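Long-range contacts in surface-associated protein (Methylococcus capsulatus, PDB 2VOV), which is secreted, binds copper and probably takes part in the copper homeostasis of this methanotrophic bacterium: residues D246-D250 and G278-I284; D145-V151 and N330-P336; F167-W171 and I205-W211. Residues are numbered along the deposited sequence.

Interaction 1: D246-D250 and G278-I284; sequences DSGYD and GAFTKSI. With CA (calcium ion), chain B.
A calcium site closes one end of this contact, where strand 246-250 of the large mixed sheet meets strand 279-284, at the edge of a four-stranded antiparallel sheet. The two extended chains run roughly antiparallel (146° between directions, axes 6.3 Å apart at closest), but no backbone hydrogen bond joins them. They converge toward the metal: CA atoms are 8.0 Å apart at Asp246 and Ile284, 5.2 Å at Asp250 and Phe280. At the wide end Lys282, trans along its whole side chain, brings NZ to 2.9 Å from OD2 of Asp246 (chi1 t) in a salt bridge. Water 2 links Lys282 NZ to Ser247 O, and water 1 links Asp246 OD2 to Ser283 O. Phe280 (chi1 76°, chi2 77°) fills the middle, its CD2 4.2 Å from Asp250 N. Asp252, Asp274 and Thr276 complete the calcium shell, to which this contact gives Asp250 OD1 at 2.4 Å, Ala279 O at 2.2 Å from the ion, and water 3 at 2.4 Å. Gly278 takes phi/psi of 98°/5°, where a CB would clash with the preceding carbonyl; its N donates to Asp250 OD2 over 2.7 Å.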
loop_
_atom_site.group_PDB
_atom_site.type_symbol
_atom_site.label_atom_id
_atom_site.label_comp_id
_atom_site.label_asym_id
_atom_site.label_seq_id
_atom_site.Cartn_x
_atom_site.Cartn_y
_atom_site.Cartn_z
ATOM N N ASP A 246 -7.773 -5.181 4.685
ATOM C CA ASP A 246 -6.932 -5.413 5.856
ATOM C C ASP A 246 -5.632 -4.636 5.700
ATOM O O ASP A 246 -5.285 -4.206 4.603
ATOM C CB ASP A 246 -6.653 -6.920 6.015
ATOM C CG ASP A 246 -6.245 -7.317 7.436
ATOM O OD1 ASP A 246 -6.281 -6.468 8.350
ATOM O OD2 ASP A 246 -5.884 -8.504 7.608
ATOM N N SER A 247 -4.932 -4.434 6.806
ATOM C CA SER A 247 -3.610 -3.809 6.779
ATOM C C SER A 247 -2.909 -4.178 8.071
ATOM O O SER A 247 -3.551 -4.613 9.027
ATOM C CB SER A 247 -3.691 -2.283 6.610
ATOM O OG SER A 247 -4.381 -1.677 7.698
ATOM N N GLY A 248 -1.598 -3.985 8.109
ATOM C CA GLY A 248 -0.816 -4.375 9.273
ATOM C C GLY A 248 0.646 -4.136 8.999
ATOM O O GLY A 248 1.051 -3.963 7.849
ATOM N N TYR A 249 1.457 -4.136 10.051
ATOM C CA TYR A 249 2.907 -3.979 9.872
ATOM C C TYR A 249 3.670 -4.752 10.951
ATOM O O TYR A 249 3.167 -4.997 12.050
ATOM C CB TYR A 249 3.328 -2.495 9.872
ATOM C CG TYR A 249 3.142 -1.852 11.226
ATOM C CD1 TYR A 249 4.187 -1.781 12.130
ATOM C CD2 TYR A 249 1.906 -1.340 11.600
ATOM C CE1 TYR A 249 4.004 -1.224 13.370
ATOM C CE2 TYR A 249 1.708 -0.790 12.855
ATOM C CZ TYR A 249 2.765 -0.729 13.728
ATOM O OH TYR A 249 2.584 -0.174 14.981
ATOM N N ASP A 250 4.904 -5.110 10.626
ATOM C CA ASP A 250 5.799 -5.777 11.558
ATOM C C ASP A 250 6.203 -4.805 12.653
ATOM O O ASP A 250 6.926 -3.853 12.404
ATOM C CB ASP A 250 7.050 -6.231 10.806
ATOM C CG ASP A 250 8.153 -6.726 11.727
ATOM O OD1 ASP A 250 7.834 -7.412 12.720
ATOM O OD2 ASP A 250 9.329 -6.419 11.469
ATOM N N GLY A 278 11.581 -7.976 11.212
ATOM C CA GLY A 278 11.874 -8.060 9.786
ATOM C C GLY A 278 10.892 -8.912 9.006
ATOM O O GLY A 278 11.063 -9.110 7.804
ATOM N N ALA A 279 9.847 -9.392 9.679
ATOM C CA ALA A 279 8.868 -10.278 9.048
ATOM C C ALA A 279 7.519 -10.174 9.739
ATOM O O ALA A 279 7.451 -9.960 10.953
ATOM C CB ALA A 279 9.355 -11.717 9.103
ATOM N N PHE A 280 6.442 -10.338 8.973
ATOM C CA PHE A 280 5.130 -10.558 9.566
ATOM C C PHE A 280 4.432 -11.676 8.800
ATOM O O PHE A 280 4.800 -12.006 7.671
ATOM C CB PHE A 280 4.275 -9.272 9.606
ATOM C CG PHE A 280 3.678 -8.882 8.272
ATOM C CD1 PHE A 280 2.561 -9.546 7.771
ATOM C CD2 PHE A 280 4.242 -7.864 7.514
ATOM C CE1 PHE A 280 2.014 -9.196 6.543
ATOM C CE2 PHE A 280 3.696 -7.515 6.284
ATOM C CZ PHE A 280 2.587 -8.189 5.805
ATOM N N THR A 281 3.417 -12.252 9.425
ATOM C CA THR A 281 2.577 -13.224 8.761
ATOM C C THR A 281 1.173 -13.014 9.302
ATOM O O THR A 281 0.992 -12.721 10.494
ATOM C CB THR A 281 3.097 -14.673 8.988
ATOM O OG1 THR A 281 2.308 -15.597 8.228
ATOM C CG2 THR A 281 3.060 -15.054 10.472
ATOM N N LYS A 282 0.180 -13.117 8.426
ATOM C CA LYS A 282 -1.194 -12.938 8.856
ATOM C C LYS A 282 -2.193 -13.724 8.030
ATOM O O LYS A 282 -2.127 -13.727 6.809
ATOM C CB LYS A 282 -1.592 -11.473 8.835
ATOM C CG LYS A 282 -2.857 -11.286 9.610
ATOM C CD LYS A 282 -3.291 -9.879 9.653
ATOM C CE LYS A 282 -4.518 -9.807 10.508
ATOM N NZ LYS A 282 -5.076 -8.454 10.440
ATOM N N SER A 283 -3.127 -14.367 8.727
ATOM C CA SER A 283 -4.259 -15.052 8.112
ATOM C C SER A 283 -5.294 -14.046 7.645
ATOM O O SER A 283 -5.658 -13.131 8.381
ATOM C CB SER A 283 -4.915 -16.002 9.119
ATOM O OG SER A 283 -4.011 -16.999 9.542
ATOM N N ILE A 284 -5.785 -14.244 6.428
ATOM C CA ILE A 284 -6.819 -13.387 5.848
ATOM C C ILE A 284 -7.889 -14.265 5.219
ATOM O O ILE A 284 -7.576 -15.189 4.476
ATOM C CB ILE A 284 -6.235 -12.442 4.766
ATOM C CG1 ILE A 284 -5.223 -11.481 5.391
ATOM C CG2 ILE A 284 -7.334 -11.658 4.069
ATOM C CD1 ILE A 284 -4.382 -10.701 4.391
HETATM CA CA CA B . 7.376 -9.692 13.174
HETATM O O HOH W 1 -7.296 -10.720 8.275
HETATM O O HOH W 2 -3.012 -6.524 10.922
HETATM O O HOH W 3 5.064 -9.326 13.020
#

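Interaction 2: D145-V151 and N330-P336; sequences DKITLSV and NITISKP
Strands 146-151 and 330-334 run antiparallel, 164° between their directions and 4.6 Å between axes at closest. Thr148 faces Ser334 and Ser150 faces Thr332 as hydrogen-bonded pairs: Thr148 N to Ser334 O 2.9 Å, Ser334 N to Thr148 O 2.8 Å, Ser150 N to Thr332 O 2.9 Å, Thr332 N to Ser150 O 2.8 Å. Leu149 with Ile333 and Val151 with Ile331 are the non-hydrogen-bonded pairs, both with CA atoms 4.6 Å apart. On their face Leu149 (chi1 t, chi2 p) reaches across with CD1, 3.8 Å from Ile333 CG1 and 3.9 Å from Ile331 CG2; both isoleucines are mt. Val151 (t) sets CG2 4.2 Å from Ile331 CG2, and Ile147 (pt) brings CD1 to 3.8 Å from Ile333 CG2. These are the two central strands of a four-stranded antiparallel sheet, flanked by strands 279-285 and 92-99. Its apolar face packs on the mixed sheet, with Phe139 and Leu294 among the residues met, as in a beta sandwich. The other face carries small polar groups. Thr148, Ser150, Thr332 and, in the conformer given, Ser334 all have chi1 m, and water 4 joins Thr148 O (2.9 Å), Ser150 OG (2.8 Å) and Ser334 OG (2.8 Å); Ser150 OG also bonds Thr281, and Thr332 OG1 bonds Ser93. Beyond the strand a cis peptide precedes Pro336, whose terminal carboxylate O accepts from Thr148 OG1 at 2.6 Å. Lys335, fully trans, extends to Asp145 (chi1 m), its NZ 3.4 Å from OD1 in a long salt bridge, while Asp145 OD2 bonds Tyr90.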
loop_
_atom_site.group_PDB
_atom_site.type_symbol
_atom_site.label_atom_id
_atom_site.label_comp_id
_atom_site.label_asym_id
_atom_site.label_seq_id
_atom_site.Cartn_x
_atom_site.Cartn_y
_atom_site.Cartn_z
ATOM N N ASP A 145 -12.038 -17.542 0.658
ATOM C CA ASP A 145 -10.674 -18.066 0.557
ATOM C C ASP A 145 -9.903 -17.714 1.822
ATOM O O ASP A 145 -9.815 -16.543 2.202
ATOM C CB ASP A 145 -9.933 -17.491 -0.657
ATOM C CG ASP A 145 -10.289 -18.191 -1.954
ATOM O OD1 ASP A 145 -11.079 -19.165 -1.920
ATOM O OD2 ASP A 145 -9.774 -17.777 -3.020
ATOM N N LYS A 146 -9.362 -18.730 2.486
ATOM C CA LYS A 146 -8.549 -18.512 3.674
ATOM C C LYS A 146 -7.086 -18.645 3.294
ATOM O O LYS A 146 -6.605 -19.724 2.954
ATOM C CB LYS A 146 -8.925 -19.499 4.778
ATOM C CG LYS A 146 -10.359 -19.337 5.256
ATOM C CD LYS A 146 -10.672 -20.180 6.490
ATOM C CE LYS A 146 -12.056 -19.839 7.028
ATOM N NZ LYS A 146 -12.349 -20.469 8.352
ATOM N N ILE A 147 -6.387 -17.521 3.337
ATOM C CA ILE A 147 -5.031 -17.452 2.840
ATOM C C ILE A 147 -4.137 -16.850 3.906
ATOM O O ILE A 147 -4.613 -16.321 4.913
ATOM C CB ILE A 147 -4.948 -16.605 1.543
ATOM C CG1 ILE A 147 -5.475 -15.184 1.782
ATOM C CG2 ILE A 147 -5.720 -17.279 0.407
ATOM C CD1 ILE A 147 -5.306 -14.261 0.567
ATOM N N THR A 148 -2.833 -16.941 3.678
ATOM C CA THR A 148 -1.867 -16.366 4.602
ATOM C C THR A 148 -0.930 -15.456 3.836
ATOM O O THR A 148 -0.327 -15.869 2.854
ATOM C CB THR A 148 -1.042 -17.460 5.306
ATOM O OG1 THR A 148 -1.925 -18.304 6.053
ATOM C CG2 THR A 148 -0.022 -16.838 6.259
ATOM N N LEU A 149 -0.829 -14.213 4.294
ATOM C CA LEU A 149 0.098 -13.251 3.724
ATOM C C LEU A 149 1.316 -13.180 4.626
ATOM O O LEU A 149 1.185 -12.952 5.827
ATOM C CB LEU A 149 -0.561 -11.866 3.622
ATOM C CG LEU A 149 0.366 -10.699 3.232
ATOM C CD1 LEU A 149 0.966 -10.875 1.840
ATOM C CD2 LEU A 149 -0.367 -9.353 3.316
ATOM N N SER A 150 2.493 -13.363 4.042
ATOM C CA SER A 150 3.738 -13.265 4.790
ATOM C C SER A 150 4.705 -12.387 4.013
ATOM O O SER A 150 4.824 -12.494 2.781
ATOM C CB SER A 150 4.351 -14.649 5.014
ATOM O OG SER A 150 3.421 -15.509 5.647
ATOM N N VAL A 151 5.373 -11.485 4.723
ATOM C CA VAL A 151 6.433 -10.694 4.108
ATOM C C VAL A 151 7.639 -10.742 5.027
ATOM O O VAL A 151 7.509 -10.537 6.236
ATOM C CB VAL A 151 6.030 -9.218 3.859
ATOM C CG1 VAL A 151 7.124 -8.498 3.069
ATOM C CG2 VAL A 151 4.687 -9.135 3.124
ATOM N N ASN A 330 10.550 -10.378 0.453
ATOM C CA ASN A 330 9.814 -11.352 -0.301
ATOM C C ASN A 330 8.385 -11.411 0.208
ATOM O O ASN A 330 8.149 -11.559 1.405
ATOM C CB ASN A 330 10.491 -12.713 -0.196
ATOM C CG ASN A 330 9.744 -13.767 -0.948
ATOM O OD1 ASN A 330 8.804 -14.345 -0.429
ATOM N ND2 ASN A 330 10.135 -13.997 -2.194
ATOM N N ILE A 331 7.444 -11.248 -0.715
ATOM C CA ILE A 331 6.025 -11.324 -0.406
ATOM C C ILE A 331 5.516 -12.692 -0.834
ATOM O O ILE A 331 5.693 -13.079 -1.996
ATOM C CB ILE A 331 5.206 -10.257 -1.189
ATOM C CG1 ILE A 331 5.776 -8.850 -0.981
ATOM C CG2 ILE A 331 3.719 -10.348 -0.822
ATOM C CD1 ILE A 331 5.129 -7.815 -1.907
ATOM N N THR A 332 4.881 -13.405 0.096
ATOM C CA THR A 332 4.300 -14.724 -0.193
ATOM C C THR A 332 2.836 -14.749 0.211
ATOM O O THR A 332 2.486 -14.297 1.294
ATOM C CB THR A 332 5.052 -15.842 0.563
ATOM O OG1 THR A 332 6.423 -15.824 0.167
ATOM C CG2 THR A 332 4.444 -17.227 0.258
ATOM N N ILE A 333 1.976 -15.269 -0.659
ATOM C CA ILE A 333 0.612 -15.563 -0.249
ATOM C C ILE A 333 0.431 -17.053 -0.398
ATOM O O ILE A 333 0.612 -17.595 -1.483
ATOM C CB ILE A 333 -0.447 -14.793 -1.064
ATOM C CG1 ILE A 333 -0.261 -13.278 -0.854
ATOM C CG2 ILE A 333 -1.849 -15.242 -0.639
ATOM C CD1 ILE A 333 -1.243 -12.404 -1.644
ATOM N N SER A 334 0.083 -17.701 0.710
ATOM C CA SER A 334 -0.025 -19.152 0.786
ATOM C C SER A 334 -1.479 -19.561 1.003
ATOM O O SER A 334 -2.267 -18.810 1.575
ATOM C CB SER A 334 0.828 -19.674 1.953
ATOM O OG SER A 334 2.154 -19.155 1.919
ATOM N N LYS A 335 -1.835 -20.759 0.550
ATOM C CA LYS A 335 -3.126 -21.320 0.869
ATOM C C LYS A 335 -2.883 -22.780 1.237
ATOM O O LYS A 335 -2.455 -23.561 0.389
ATOM C CB LYS A 335 -4.090 -21.197 -0.306
ATOM C CG LYS A 335 -5.536 -21.498 0.079
ATOM C CD LYS A 335 -6.442 -21.474 -1.141
ATOM C CE LYS A 335 -7.906 -21.696 -0.785
ATOM N NZ LYS A 335 -8.753 -21.636 -2.016
ATOM N N PRO A 336 -3.122 -23.138 2.510
ATOM C CA PRO A 336 -3.636 -22.264 3.572
ATOM C C PRO A 336 -2.641 -21.196 4.027
ATOM O O PRO A 336 -3.028 -20.241 4.702
ATOM C CB PRO A 336 -3.914 -23.238 4.733
ATOM C CG PRO A 336 -3.859 -24.605 4.136
ATOM C CD PRO A 336 -2.899 -24.510 2.996
ATOM O OXT PRO A 336 -1.444 -21.256 3.742
HETATM O O HOH W 4 2.406 -16.786 3.366
#

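Interaction 3: F167-W171 and I205-W211; sequences FILFW and IVQHADW
Phe167, already inside strand 165-172, directs its CA-to-CB bond away from segment 205-211, so the packing begins with Ile168. That residue's CB points toward the partner, and with chi1 m and chi2 t its CD1 comes 3.9 Å from Ile205 CD1, 3.5 Å from Val206 O and 3.6 Å from Gln207 CA. Its CA lies 6.1 Å from that of Gln207, the closest the two backbones come by this measure. Two residues on, Phe170 (chi1 m, chi2 -86°) points the same way. Its CE2 is 3.9 Å from Ile205 CD1, and Val206 O sits at the ring edge, 4.2 Å from CZ. CE1 of Phe170 meets Ala209 O at 4.1 Å and Trp211 CB at 4.4 Å. No hydrogen bond crosses between the segments; this is apolar packing, in which two hydrophobic side chains from one strand face pack against a curved chain leading into strand 209-214. Ile205 lies about 9 Å by its side chain from the copper ion, which His203, two residues earlier, binds together with His132. The polar end of Gln207 turns away to bond Tyr103, Trp112 and Trp127, and Trp211 NE1 bonds Glu53. Within the mixed sheet, strand 165-172 lies between strands 239-250 and 290-302, while strand 209-214 pairs with strand 239-250 and, in parallel, with strand 49-54.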
loop_
_atom_site.group_PDB
_atom_site.type_symbol
_atom_site.label_atom_id
_atom_site.label_comp_id
_atom_site.label_asym_id
_atom_site.label_seq_id
_atom_site.Cartn_x
_atom_site.Cartn_y
_atom_site.Cartn_z
ATOM N N PHE A 167 1.597 -3.795 5.080
ATOM C CA PHE A 167 0.759 -3.994 3.897
ATOM C C PHE A 167 -0.574 -3.284 4.011
ATOM O O PHE A 167 -1.030 -2.975 5.113
ATOM C CB PHE A 167 0.518 -5.491 3.642
ATOM C CG PHE A 167 -0.585 -6.091 4.492
ATOM C CD1 PHE A 167 -1.850 -6.312 3.962
ATOM C CD2 PHE A 167 -0.350 -6.447 5.813
ATOM C CE1 PHE A 167 -2.853 -6.870 4.730
ATOM C CE2 PHE A 167 -1.354 -7.001 6.591
ATOM C CZ PHE A 167 -2.601 -7.217 6.048
ATOM N N ILE A 168 -1.179 -3.026 2.852
ATOM C CA ILE A 168 -2.601 -2.720 2.772
ATOM C C ILE A 168 -3.163 -3.586 1.667
ATOM O O ILE A 168 -2.556 -3.703 0.606
ATOM C CB ILE A 168 -2.894 -1.239 2.410
ATOM C CG1 ILE A 168 -2.037 -0.261 3.217
ATOM C CG2 ILE A 168 -4.372 -0.933 2.633
ATOM C CD1 ILE A 168 -1.963 1.136 2.548
ATOM N N LEU A 169 -4.323 -4.180 1.929
ATOM C CA LEU A 169 -5.035 -4.988 0.956
ATOM C C LEU A 169 -6.359 -4.312 0.636
ATOM O O LEU A 169 -7.126 -3.990 1.546
ATOM C CB LEU A 169 -5.275 -6.398 1.514
ATOM C CG LEU A 169 -5.992 -7.359 0.560
ATOM C CD1 LEU A 169 -5.179 -7.623 -0.694
ATOM C CD2 LEU A 169 -6.311 -8.675 1.278
ATOM N N PHE A 170 -6.602 -4.098 -0.656
ATOM C CA PHE A 170 -7.826 -3.464 -1.142
ATOM C C PHE A 170 -8.589 -4.432 -2.038
ATOM O O PHE A 170 -7.998 -5.265 -2.730
ATOM C CB PHE A 170 -7.504 -2.250 -2.014
ATOM C CG PHE A 170 -6.800 -1.125 -1.295
ATOM C CD1 PHE A 170 -7.525 -0.157 -0.602
ATOM C CD2 PHE A 170 -5.417 -1.015 -1.349
ATOM C CE1 PHE A 170 -6.872 0.889 0.030
ATOM C CE2 PHE A 170 -4.761 0.025 -0.725
ATOM C CZ PHE A 170 -5.489 0.985 -0.034
ATOM N N TRP A 171 -9.908 -4.261 -2.060
ATOM C CA TRP A 171 -10.770 -4.945 -3.000
ATOM C C TRP A 171 -11.233 -3.948 -4.061
ATOM O O TRP A 171 -11.647 -2.827 -3.731
ATOM C CB TRP A 171 -11.968 -5.521 -2.263
ATOM C CG TRP A 171 -12.947 -6.231 -3.152
ATOM C CD1 TRP A 171 -12.685 -7.250 -4.035
ATOM C CD2 TRP A 171 -14.365 -5.984 -3.227
ATOM N NE1 TRP A 171 -13.858 -7.643 -4.659
ATOM C CE2 TRP A 171 -14.900 -6.886 -4.179
ATOM C CE3 TRP A 171 -15.228 -5.086 -2.585
ATOM C CZ2 TRP A 171 -16.264 -6.911 -4.499
ATOM C CZ3 TRP A 171 -16.584 -5.115 -2.904
ATOM C CH2 TRP A 171 -17.082 -6.019 -3.850
ATOM N N ILE A 205 -0.654 7.567 0.162
ATOM C CA ILE A 205 -1.698 6.582 0.429
ATOM C C ILE A 205 -2.073 6.481 1.906
ATOM O O ILE A 205 -1.241 6.668 2.784
ATOM C CB ILE A 205 -1.268 5.171 -0.142
ATOM C CG1 ILE A 205 -2.398 4.141 -0.051
ATOM C CG2 ILE A 205 0.014 4.639 0.539
ATOM C CD1 ILE A 205 -2.144 2.914 -0.933
ATOM N N VAL A 206 -3.346 6.188 2.153
ATOM C CA VAL A 206 -3.874 5.991 3.495
ATOM C C VAL A 206 -3.927 4.497 3.823
ATOM O O VAL A 206 -4.274 3.666 2.965
ATOM C CB VAL A 206 -5.271 6.655 3.657
ATOM C CG1 VAL A 206 -5.127 8.170 3.543
ATOM C CG2 VAL A 206 -6.252 6.122 2.622
ATOM N N GLN A 207 -3.578 4.163 5.069
ATOM C CA GLN A 207 -3.283 2.778 5.433
ATOM C C GLN A 207 -4.379 2.082 6.231
ATOM O O GLN A 207 -4.251 0.895 6.545
ATOM C CB GLN A 207 -1.966 2.705 6.223
ATOM C CG GLN A 207 -0.824 3.538 5.624
ATOM C CD GLN A 207 -0.745 4.946 6.210
ATOM O OE1 GLN A 207 -1.764 5.595 6.441
ATOM N NE2 GLN A 207 0.471 5.435 6.418
ATOM N N HIS A 208 -5.437 2.803 6.578
ATOM C CA HIS A 208 -6.510 2.209 7.379
ATOM C C HIS A 208 -7.832 2.861 7.014
ATOM O O HIS A 208 -8.532 3.385 7.885
ATOM C CB HIS A 208 -6.197 2.378 8.866
ATOM C CG HIS A 208 -7.047 1.543 9.772
ATOM N ND1 HIS A 208 -7.260 1.866 11.097
ATOM C CD2 HIS A 208 -7.727 0.389 9.550
ATOM C CE1 HIS A 208 -8.037 0.950 11.648
ATOM N NE2 HIS A 208 -8.335 0.042 10.733
ATOM N N ALA A 209 -8.167 2.834 5.725
ATOM C CA ALA A 209 -9.355 3.534 5.239
ATOM C C ALA A 209 -9.803 3.006 3.885
ATOM O O ALA A 209 -8.981 2.603 3.055
ATOM C CB ALA A 209 -9.089 5.045 5.146
ATOM N N ASP A 210 -11.114 3.004 3.658
ATOM C CA ASP A 210 -11.626 2.972 2.298
ATOM C C ASP A 210 -11.093 4.221 1.612
ATOM O O ASP A 210 -10.978 5.285 2.241
ATOM C CB ASP A 210 -13.154 2.999 2.278
ATOM C CG ASP A 210 -13.780 1.696 2.759
ATOM O OD1 ASP A 210 -13.205 0.619 2.494
ATOM O OD2 ASP A 210 -14.870 1.755 3.380
ATOM N N TRP A 211 -10.773 4.102 0.329
ATOM C CA TRP A 211 -10.140 5.209 -0.380
ATOM C C TRP A 211 -10.926 5.503 -1.640
ATOM O O TRP A 211 -11.100 4.632 -2.487
ATOM C CB TRP A 211 -8.700 4.832 -0.733
ATOM C CG TRP A 211 -7.758 5.998 -0.978
ATOM C CD1 TRP A 211 -7.923 7.306 -0.598
ATOM C CD2 TRP A 211 -6.471 5.921 -1.604
ATOM N NE1 TRP A 211 -6.816 8.052 -0.978
ATOM C CE2 TRP A 211 -5.913 7.220 -1.593
ATOM C CE3 TRP A 211 -5.748 4.875 -2.197
ATOM C CZ2 TRP A 211 -4.660 7.503 -2.148
ATOM C CZ3 TRP A 211 -4.505 5.154 -2.755
ATOM C CH2 TRP A 211 -3.976 6.460 -2.726
#

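Interaction 3 is the most central and wholly buried, and its chemistry is apolar. Interaction 1 is buried too, yet mixes a salt bridge, waters and calcium ligation where two sheets approach. Interaction 2, farthest from the chain's centre, is regular strand pairing with a partly exposed polar face. Strand 279-285 ties interactions 1 and 2 together: it neighbours 146-153, with Lys282 N 2.8 Å from Leu149 O. Strand 239-250 likewise connects interactions 1 and 3, Gly248 O lying 2.8 Å from Phe167 N. Phe167, its CB away from segment 205-211, packs on Phe280 of interaction 1, and its CD1 lies 3.4 Å from Leu149 CD2 of interaction 2. Along the chain, both other contacts nest inside interaction 2.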